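Long-range contacts in alpha-1,2-mannosidase (PDB 2WW2), which hydrolyses alpha-mannosidic linkages with inversion of anomeric configuration, as a member of the calcium-dependent glycoside hydrolase family 92 from a human gut symbiont: residues A[31-36]-A[294-299]; A[298-303]-A[324-329]. All coordinates share one frame; numbering follows the deposited sequence.

Contact 1. Residues A[31-36]-A[294-299]; sequences AVAVPW and TLLFPR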
ATOM      1  N   ALA A  31     -12.759  29.957  14.897  1.00  7.86           N
ATOM      2  CA  ALA A  31     -12.577  31.407  14.906  1.00  7.70           C
ATOM      3  C   ALA A  31     -13.890  32.185  15.088  1.00  8.02           C
ATOM      4  O   ALA A  31     -14.862  32.017  14.327  1.00  8.21           O
ATOM      5  CB  ALA A  31     -11.889  31.842  13.629  1.00  7.56           C
ATOM      6  N   VAL A  32     -13.900  33.043  16.097  1.00  8.09           N
ATOM      7  CA  VAL A  32     -14.976  34.009  16.296  1.00  7.89           C
ATOM      8  C   VAL A  32     -14.515  35.322  15.652  1.00  8.05           C
ATOM      9  O   VAL A  32     -13.455  35.877  16.000  1.00  8.22           O
ATOM     10  CB  VAL A  32     -15.240  34.218  17.783  1.00  7.41           C
ATOM     11  CG1 VAL A  32     -16.333  35.297  18.004  1.00  7.91           C
ATOM     12  CG2 VAL A  32     -15.652  32.889  18.423  1.00  8.01           C
ATOM     13  N   ALA A  33     -15.278  35.813  14.678  1.00  7.30           N
ATOM     14  CA  ALA A  33     -14.775  36.923  13.875  1.00  7.47           C
ATOM     15  C   ALA A  33     -15.900  37.564  13.080  1.00  7.80           C
ATOM     16  O   ALA A  33     -17.032  37.101  13.122  1.00  7.65           O
ATOM     17  CB  ALA A  33     -13.694  36.403  12.879  1.00  7.52           C
ATOM     18  N   VAL A  34     -15.573  38.628  12.358  1.00  7.73           N
ATOM     19  CA  VAL A  34     -16.389  39.041  11.215  1.00  8.45           C
ATOM     20  C   VAL A  34     -15.491  38.833  10.000  1.00  8.49           C
ATOM     21  O   VAL A  34     -14.284  38.679  10.150  1.00  8.68           O
ATOM     22  CB  VAL A  34     -16.905  40.505  11.304  1.00  8.55           C
ATOM     23  CG1 VAL A  34     -17.908  40.658  12.447  1.00  9.58           C
ATOM     24  CG2 VAL A  34     -15.739  41.511  11.478  1.00  8.23           C
ATOM     25  N   PRO A  35     -16.073  38.817   8.793  1.00  8.64           N
ATOM     26  CA  PRO A  35     -15.249  38.486   7.631  1.00  8.43           C
ATOM     27  C   PRO A  35     -14.023  39.392   7.485  1.00  8.42           C
ATOM     28  O   PRO A  35     -14.128  40.620   7.628  1.00  8.66           O
ATOM     29  CB  PRO A  35     -16.223  38.677   6.456  1.00  8.69           C
ATOM     30  CG  PRO A  35     -17.587  38.349   7.085  1.00  7.39           C
ATOM     31  CD  PRO A  35     -17.499  38.974   8.442  1.00  7.96           C
ATOM     32  N   TRP A  36     -12.885  38.773   7.186  1.00  8.34           N
ATOM     33  CA  TRP A  36     -11.577  39.465   7.055  1.00  8.56           C
ATOM     34  C   TRP A  36     -11.186  40.332   8.261  1.00  8.47           C
ATOM     35  O   TRP A  36     -10.399  41.266   8.127  1.00  8.31           O
ATOM     36  CB  TRP A  36     -11.514  40.305   5.769  1.00  9.06           C
ATOM     37  CG  TRP A  36     -11.935  39.518   4.556  1.00  9.26           C
ATOM     38  CD1 TRP A  36     -11.189  38.588   3.867  1.00  9.51           C
ATOM     39  CD2 TRP A  36     -13.216  39.555   3.930  1.00  8.91           C
ATOM     40  NE1 TRP A  36     -11.935  38.064   2.829  1.00 10.53           N
ATOM     41  CE2 TRP A  36     -13.186  38.633   2.855  1.00 10.48           C
ATOM     42  CE3 TRP A  36     -14.384  40.288   4.164  1.00 10.91           C
ATOM     43  CZ2 TRP A  36     -14.280  38.429   2.014  1.00 11.14           C
ATOM     44  CZ3 TRP A  36     -15.484  40.079   3.326  1.00 10.11           C
ATOM     45  CH2 TRP A  36     -15.420  39.151   2.269  1.00  8.93           C
ATOM     46  N   THR A 294     -13.626  30.456   4.029  1.00 12.01           N
ATOM     47  CA  THR A 294     -13.020  31.170   2.921  1.00 11.20           C
ATOM     48  C   THR A 294     -13.020  32.697   3.114  1.00 10.91           C
ATOM     49  O   THR A 294     -12.168  33.400   2.557  1.00  9.84           O
ATOM     50  CB  THR A 294     -13.748  30.823   1.605  1.00 12.37           C
ATOM     51  OG1 THR A 294     -13.675  29.403   1.379  1.00 11.98           O
ATOM     52  CG2 THR A 294     -13.139  31.568   0.453  1.00 12.46           C
ATOM     53  N   LEU A 295     -13.957  33.223   3.898  1.00  9.10           N
ATOM     54  CA  LEU A 295     -14.037  34.672   4.106  1.00  9.73           C
ATOM     55  C   LEU A 295     -13.207  35.216   5.294  1.00  9.49           C
ATOM     56  O   LEU A 295     -13.336  36.384   5.658  1.00 10.08           O
ATOM     57  CB  LEU A 295     -15.493  35.103   4.310  1.00  8.90           C
ATOM     58  CG  LEU A 295     -16.495  34.701   3.214  1.00 10.80           C
ATOM     59  CD1 LEU A 295     -17.807  35.436   3.448  1.00  9.73           C
ATOM     60  CD2 LEU A 295     -15.941  35.000   1.807  1.00  9.39           C
ATOM     61  N   LEU A 296     -12.412  34.361   5.915  1.00  9.14           N
ATOM     62  CA  LEU A 296     -11.584  34.779   7.050  1.00  9.34           C
ATOM     63  C   LEU A 296     -10.274  35.457   6.644  1.00  9.88           C
ATOM     64  O   LEU A 296      -9.902  36.482   7.228  1.00 10.43           O
ATOM     65  CB  LEU A 296     -11.288  33.585   7.960  1.00  8.97           C
ATOM     66  CG  LEU A 296     -12.497  32.988   8.699  1.00  9.86           C
ATOM     67  CD1 LEU A 296     -12.084  31.699   9.432  1.00 10.24           C
ATOM     68  CD2 LEU A 296     -13.153  34.000   9.654  1.00  8.73           C
ATOM     69  N   PHE A 297      -9.564  34.887   5.667  1.00  9.84           N
ATOM     70  CA  PHE A 297      -8.207  35.363   5.295  1.00  9.53           C
ATOM     71  C   PHE A 297      -8.188  35.775   3.824  1.00  9.56           C
ATOM     72  O   PHE A 297      -9.002  35.298   3.042  1.00 10.56           O
ATOM     73  CB  PHE A 297      -7.165  34.239   5.463  1.00 10.11           C
ATOM     74  CG  PHE A 297      -7.069  33.675   6.860  1.00  9.69           C
ATOM     75  CD1 PHE A 297      -6.131  34.182   7.757  1.00 11.41           C
ATOM     76  CD2 PHE A 297      -7.877  32.622   7.255  1.00 11.23           C
ATOM     77  CE1 PHE A 297      -6.004  33.656   9.040  1.00 10.14           C
ATOM     78  CE2 PHE A 297      -7.774  32.080   8.550  1.00 12.81           C
ATOM     79  CZ  PHE A 297      -6.838  32.601   9.443  1.00 10.35           C
ATOM     80  N   PRO A 298      -7.272  36.676   3.435  1.00  9.45           N
ATOM     81  CA  PRO A 298      -6.361  37.366   4.347  1.00  8.70           C
ATOM     82  C   PRO A 298      -7.128  38.366   5.201  1.00  8.66           C
ATOM     83  O   PRO A 298      -8.204  38.848   4.803  1.00  8.47           O
ATOM     84  CB  PRO A 298      -5.401  38.097   3.394  1.00  8.29           C
ATOM     85  CG  PRO A 298      -6.281  38.419   2.180  1.00  9.22           C
ATOM     86  CD  PRO A 298      -7.125  37.137   2.037  1.00  8.96           C
ATOM     87  N   ARG A 299      -6.582  38.712   6.359  1.00  8.46           N
ATOM     88  CA  ARG A 299      -7.251  39.679   7.226  1.00  8.11           C
ATOM     89  C   ARG A 299      -6.936  41.115   6.817  1.00  8.25           C
ATOM     90  O   ARG A 299      -5.827  41.427   6.323  1.00  7.81           O
ATOM     91  CB  ARG A 299      -6.865  39.473   8.697  1.00  7.73           C
ATOM     92  CG  ARG A 299      -5.419  39.935   9.027  1.00  7.53           C
ATOM     93  CD  ARG A 299      -5.106  39.708  10.525  1.00  6.96           C
ATOM     94  NE  ARG A 299      -5.071  38.272  10.811  1.00  8.31           N
ATOM     95  CZ  ARG A 299      -6.093  37.568  11.292  1.00  7.69           C
ATOM     96  NH1 ARG A 299      -7.252  38.155  11.606  1.00  9.78           N
ATOM     97  NH2 ARG A 299      -5.948  36.268  11.482  1.00 10.00           N
TER
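Trp36 meets Leu295 through both its backbone and its ring, and one oxygen serves both. Leu295 O, on the first residue to leave helical geometry after helix 281-294, accepts the backbone N-H of Trp36 at 2.9 Å from Trp36 N, with a bent N-H...O angle of 142°. With CG beside the backbone N (chi1 -50°), the indole swings over that same carbonyl, so Leu295 O also sits 3.4 Å above one ring face, toward the rim.

Weaker polar contacts follow along the loop. Trp36 CA points its hydrogen at Leu296 O, 3.4 Å away and fairly straight at 158°. At the ring edge, in plane, Trp36 CD1 approaches Pro298 O to 3.1 Å.

The apolar contacts line up along 31-36. Leu295 CD2 touches Trp36 CZ2 at 3.8 Å, and Pro35 lies against the base of the same leucine. Leu296 points its CB away but turns its tips back: CD2 meets Ala33 CB at 4.1 Å and CD1 meets Ala31 CB at 4.2 Å. Tyr270 and Phe342 pack edge-to-face with the indole. An alanine in place of Trp36 would probably open a gap between Leu295 and Pro298 O and leave those two rings without their aromatic mate.

The segments thus join the N-terminal and catalytic family regions in a buried seam in which apolar side chains and backbone carbonyls share the packing, and where Leu296 O and Pro298 O, lacking hydrogen-bond partners in the model, are met by C-H groups.

Contact 2. Residues A[298-303]-A[324-329]; sequences PREFYE and YMYTDN
Tyr302 takes the edge of Tyr324 on its face: Tyr324 CD1 stands 3.5 Å above the plane, over the ring centre, in a T-shaped pair with planes at 73°. Tyr302 CG occupies the crowded position between backbone N and carbonyl carbon (chi1 55°), which lays the ring across the opposing strand. Its own edge points at the face of Tyr326 in an offset edge-to-face pair, completing a three-tyrosine cluster. Glu300 CA covers a Tyr326 face, 4.1 Å from the centroid, while the extended Glu300 side chain runs beside that ring; a water bridges Glu300 OE2 and Tyr326 OH, which Arg352 also binds.

With CG anti to the backbone N (chi1 -154°), the Phe301 ring reaches Thr327, CD1 of Phe301 lying 3.5 Å from Thr327 CG2. The chain of Arg299 bends at chi3, bringing NE 2.6 Å from Asp328 OD2, a salt bridge in the guanidinium plane that uses the anti side of the carboxylate oxygen.

Arg299 and Thr327 form an antiparallel hydrogen-bonded pair, and Phe301 N reaches Met325 O at 2.8 Å. These backbone bonds set the register; tyrosines and ion pair add side-chain contacts at its two ends, where Arg299 NE and Tyr77 OH both hold Asp328 OD2 and restrain the carboxylate's rotation.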
ATOM      1  N   PRO A 298      -7.272  36.676   3.435  1.00  9.45           N
ATOM      2  CA  PRO A 298      -6.361  37.366   4.347  1.00  8.70           C
ATOM      3  C   PRO A 298      -7.128  38.366   5.201  1.00  8.66           C
ATOM      4  O   PRO A 298      -8.204  38.848   4.803  1.00  8.47           O
ATOM      5  CB  PRO A 298      -5.401  38.097   3.394  1.00  8.29           C
ATOM      6  CG  PRO A 298      -6.281  38.419   2.180  1.00  9.22           C
ATOM      7  CD  PRO A 298      -7.125  37.137   2.037  1.00  8.96           C
ATOM      8  N   ARG A 299      -6.582  38.712   6.359  1.00  8.46           N
ATOM      9  CA  ARG A 299      -7.251  39.679   7.226  1.00  8.11           C
ATOM     10  C   ARG A 299      -6.936  41.115   6.817  1.00  8.25           C
ATOM     11  O   ARG A 299      -5.827  41.427   6.323  1.00  7.81           O
ATOM     12  CB  ARG A 299      -6.865  39.473   8.697  1.00  7.73           C
ATOM     13  CG  ARG A 299      -5.419  39.935   9.027  1.00  7.53           C
ATOM     14  CD  ARG A 299      -5.106  39.708  10.525  1.00  6.96           C
ATOM     15  NE  ARG A 299      -5.071  38.272  10.811  1.00  8.31           N
ATOM     16  CZ  ARG A 299      -6.093  37.568  11.292  1.00  7.69           C
ATOM     17  NH1 ARG A 299      -7.252  38.155  11.606  1.00  9.78           N
ATOM     18  NH2 ARG A 299      -5.948  36.268  11.482  1.00 10.00           N
ATOM     19  N   GLU A 300      -7.924  41.989   7.005  1.00  7.73           N
ATOM     20  CA  GLU A 300      -7.699  43.438   6.933  1.00  8.35           C
ATOM     21  C   GLU A 300      -6.670  43.771   8.014  1.00  8.63           C
ATOM     22  O   GLU A 300      -6.752  43.254   9.124  1.00  8.42           O
ATOM     23  CB  GLU A 300      -9.010  44.193   7.198  1.00  8.40           C
ATOM     24  CG  GLU A 300     -10.114  43.842   6.188  1.00  8.78           C
ATOM     25  CD  GLU A 300     -11.520  44.242   6.630  1.00 11.23           C
ATOM     26  OE1 GLU A 300     -11.694  44.768   7.755  1.00 11.80           O
ATOM     27  OE2 GLU A 300     -12.459  43.993   5.843  1.00 10.76           O
ATOM     28  N   PHE A 301      -5.690  44.610   7.681  1.00  8.78           N
ATOM     29  CA  PHE A 301      -4.673  45.014   8.647  1.00  9.09           C
ATOM     30  C   PHE A 301      -4.670  46.545   8.808  1.00  9.65           C
ATOM     31  O   PHE A 301      -3.711  47.147   9.320  1.00  9.55           O
ATOM     32  CB  PHE A 301      -3.306  44.508   8.180  1.00  9.00           C
ATOM     33  CG  PHE A 301      -2.328  44.292   9.299  1.00  8.80           C
ATOM     34  CD1 PHE A 301      -2.502  43.245  10.193  1.00  8.09           C
ATOM     35  CD2 PHE A 301      -1.220  45.123   9.445  1.00  7.65           C
ATOM     36  CE1 PHE A 301      -1.586  43.041  11.239  1.00  7.42           C
ATOM     37  CE2 PHE A 301      -0.297  44.906  10.472  1.00  8.02           C
ATOM     38  CZ  PHE A 301      -0.500  43.861  11.377  1.00  9.06           C
ATOM     39  N   TYR A 302      -5.754  47.171   8.358  1.00  9.33           N
ATOM     40  CA  TYR A 302      -5.914  48.609   8.480  1.00  9.66           C
ATOM     41  C   TYR A 302      -6.973  48.941   9.526  1.00  9.97           C
ATOM     42  O   TYR A 302      -7.757  48.062   9.976  1.00  9.85           O
ATOM     43  CB  TYR A 302      -6.280  49.246   7.131  1.00  9.37           C
ATOM     44  CG  TYR A 302      -7.509  48.658   6.457  1.00  9.38           C
ATOM     45  CD1 TYR A 302      -8.775  49.205   6.660  1.00  9.88           C
ATOM     46  CD2 TYR A 302      -7.397  47.559   5.620  1.00 10.37           C
ATOM     47  CE1 TYR A 302      -9.899  48.664   6.048  1.00 10.83           C
ATOM     48  CE2 TYR A 302      -8.514  47.010   4.999  1.00 10.91           C
ATOM     49  CZ  TYR A 302      -9.750  47.569   5.214  1.00  9.33           C
ATOM     50  OH  TYR A 302     -10.837  47.023   4.587  1.00 11.70           O
ATOM     51  N   GLU A 303      -6.999  50.211   9.887  1.00  9.99           N
ATOM     52  CA  GLU A 303      -7.805  50.715  10.974  1.00 10.43           C
ATOM     53  C   GLU A 303      -8.327  52.081  10.534  1.00 11.00           C
ATOM     54  O   GLU A 303      -7.847  52.652   9.551  1.00 11.21           O
ATOM     55  CB  GLU A 303      -6.928  50.818  12.242  1.00 10.79           C
ATOM     56  CG  GLU A 303      -6.088  49.535  12.465  1.00 10.46           C
ATOM     57  CD  GLU A 303      -5.330  49.500  13.790  1.00 11.07           C
ATOM     58  OE1 GLU A 303      -5.862  49.973  14.809  1.00 11.67           O
ATOM     59  OE2 GLU A 303      -4.208  48.958  13.809  1.00 10.49           O
ATOM     60  N   TYR A 324      -4.650  50.911   2.630  1.00  8.28           N
ATOM     61  CA  TYR A 324      -5.042  49.543   2.975  1.00  9.45           C
ATOM     62  C   TYR A 324      -3.855  48.610   3.025  1.00  9.00           C
ATOM     63  O   TYR A 324      -2.912  48.722   2.243  1.00  8.69           O
ATOM     64  CB  TYR A 324      -6.071  48.990   1.978  1.00  9.16           C
ATOM     65  CG  TYR A 324      -7.295  49.869   1.831  1.00 11.81           C
ATOM     66  CD1 TYR A 324      -8.185  50.024   2.885  1.00 13.24           C
ATOM     67  CD2 TYR A 324      -7.553  50.554   0.640  1.00 13.72           C
ATOM     68  CE1 TYR A 324      -9.306  50.830   2.765  1.00 14.56           C
ATOM     69  CE2 TYR A 324      -8.680  51.369   0.516  1.00 15.65           C
ATOM     70  CZ  TYR A 324      -9.547  51.492   1.581  1.00 15.86           C
ATOM     71  OH  TYR A 324     -10.668  52.288   1.487  1.00 15.13           O
ATOM     72  N   MET A 325      -3.931  47.672   3.955  1.00  8.47           N
ATOM     73  CA  MET A 325      -2.968  46.605   4.044  1.00  8.16           C
ATOM     74  C   MET A 325      -3.754  45.366   4.459  1.00  7.68           C
ATOM     75  O   MET A 325      -4.747  45.479   5.196  1.00  8.40           O
ATOM     76  CB  MET A 325      -1.876  46.947   5.074  1.00  7.71           C
ATOM     77  CG  MET A 325      -0.802  45.856   5.232  1.00  8.52           C
ATOM     78  SD  MET A 325      -0.000  45.330   3.708  1.00 10.26           S
ATOM     79  CE  MET A 325       0.761  46.878   3.137  1.00  7.53           C
ATOM     80  N   TYR A 326      -3.344  44.208   3.947  1.00  7.19           N
ATOM     81  CA  TYR A 326      -3.883  42.903   4.382  1.00  8.02           C
ATOM     82  C   TYR A 326      -2.710  42.029   4.737  1.00  8.43           C
ATOM     83  O   TYR A 326      -1.590  42.272   4.288  1.00  8.63           O
ATOM     84  CB  TYR A 326      -4.635  42.189   3.235  1.00  7.32           C
ATOM     85  CG  TYR A 326      -6.031  42.703   3.016  1.00  7.73           C
ATOM     86  CD1 TYR A 326      -7.141  41.936   3.402  1.00  8.71           C
ATOM     87  CD2 TYR A 326      -6.251  43.964   2.453  1.00  8.61           C
ATOM     88  CE1 TYR A 326      -8.434  42.426   3.217  1.00  8.97           C
ATOM     89  CE2 TYR A 326      -7.540  44.456   2.263  1.00  8.85           C
ATOM     90  CZ  TYR A 326      -8.626  43.673   2.636  1.00  9.36           C
ATOM     91  OH  TYR A 326      -9.900  44.174   2.454  1.00  9.79           O
ATOM     92  N   THR A 327      -2.969  40.948   5.455  1.00  8.78           N
ATOM     93  CA  THR A 327      -1.904  39.996   5.691  1.00  8.72           C
ATOM     94  C   THR A 327      -2.453  38.632   6.092  1.00  8.68           C
ATOM     95  O   THR A 327      -3.659  38.410   6.018  1.00  9.14           O
ATOM     96  CB  THR A 327      -0.928  40.507   6.764  1.00  9.06           C
ATOM     97  OG1 THR A 327       0.198  39.628   6.792  1.00 10.24           O
ATOM     98  CG2 THR A 327      -1.609  40.522   8.150  1.00  8.15           C
ATOM     99  N   ASP A 328      -1.553  37.734   6.497  1.00  8.82           N
ATOM    100  CA  ASP A 328      -1.892  36.366   6.860  1.00  9.59           C
ATOM    101  C   ASP A 328      -2.435  35.569   5.695  1.00  9.85           C
ATOM    102  O   ASP A 328      -3.617  35.219   5.644  1.00  9.99           O
ATOM    103  CB  ASP A 328      -2.823  36.353   8.064  1.00  9.48           C
ATOM    104  CG  ASP A 328      -2.097  36.796   9.315  1.00 10.85           C
ATOM    105  OD1 ASP A 328      -0.954  36.316   9.510  1.00  9.19           O
ATOM    106  OD2 ASP A 328      -2.640  37.635  10.060  1.00 10.74           O
ATOM    107  N   ASN A 329      -1.551  35.290   4.740  1.00  9.21           N
ATOM    108  CA  ASN A 329      -1.956  34.577   3.551  1.00 10.34           C
ATOM    109  C   ASN A 329      -0.743  33.946   2.926  1.00  9.79           C
ATOM    110  O   ASN A 329       0.282  34.602   2.844  1.00  9.33           O
ATOM    111  CB  ASN A 329      -2.524  35.578   2.522  1.00 11.10           C
ATOM    112  CG  ASN A 329      -3.798  35.095   1.942  1.00 13.28           C
ATOM    113  OD1 ASN A 329      -4.020  35.153   0.729  1.00 12.98           O
ATOM    114  ND2 ASN A 329      -4.675  34.596   2.822  1.00 14.43           N
TER
HETATM  115  O   HOH W   1     -11.967  43.011   3.508  1.00  9.74           O

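How the contacts relate
Contact 1 and contact 2, with centres about 10 Å apart, share Pro298 and Arg299, where the loop after helix 281-294 becomes the strand that pairs with 326-330. They are also tied directly: Trp36 O lies 2.8 Å from Glu300 N, a probable hydrogen bond that carries the 31-36 loop onto this strand. Phe297 of contact 1 packs against the 324-329 segment, its CD1 3.4 Å from Asp328 O. That oxygen also hydrogen-bonds a bound glycerol, and the side chains of Phe297 and Asn329 each lie about 3 Å from a bound glycerol, nearest atoms. Such glycerol probably comes from the crystallisation liquor, but its presence is consistent with a pocket beside both contacts.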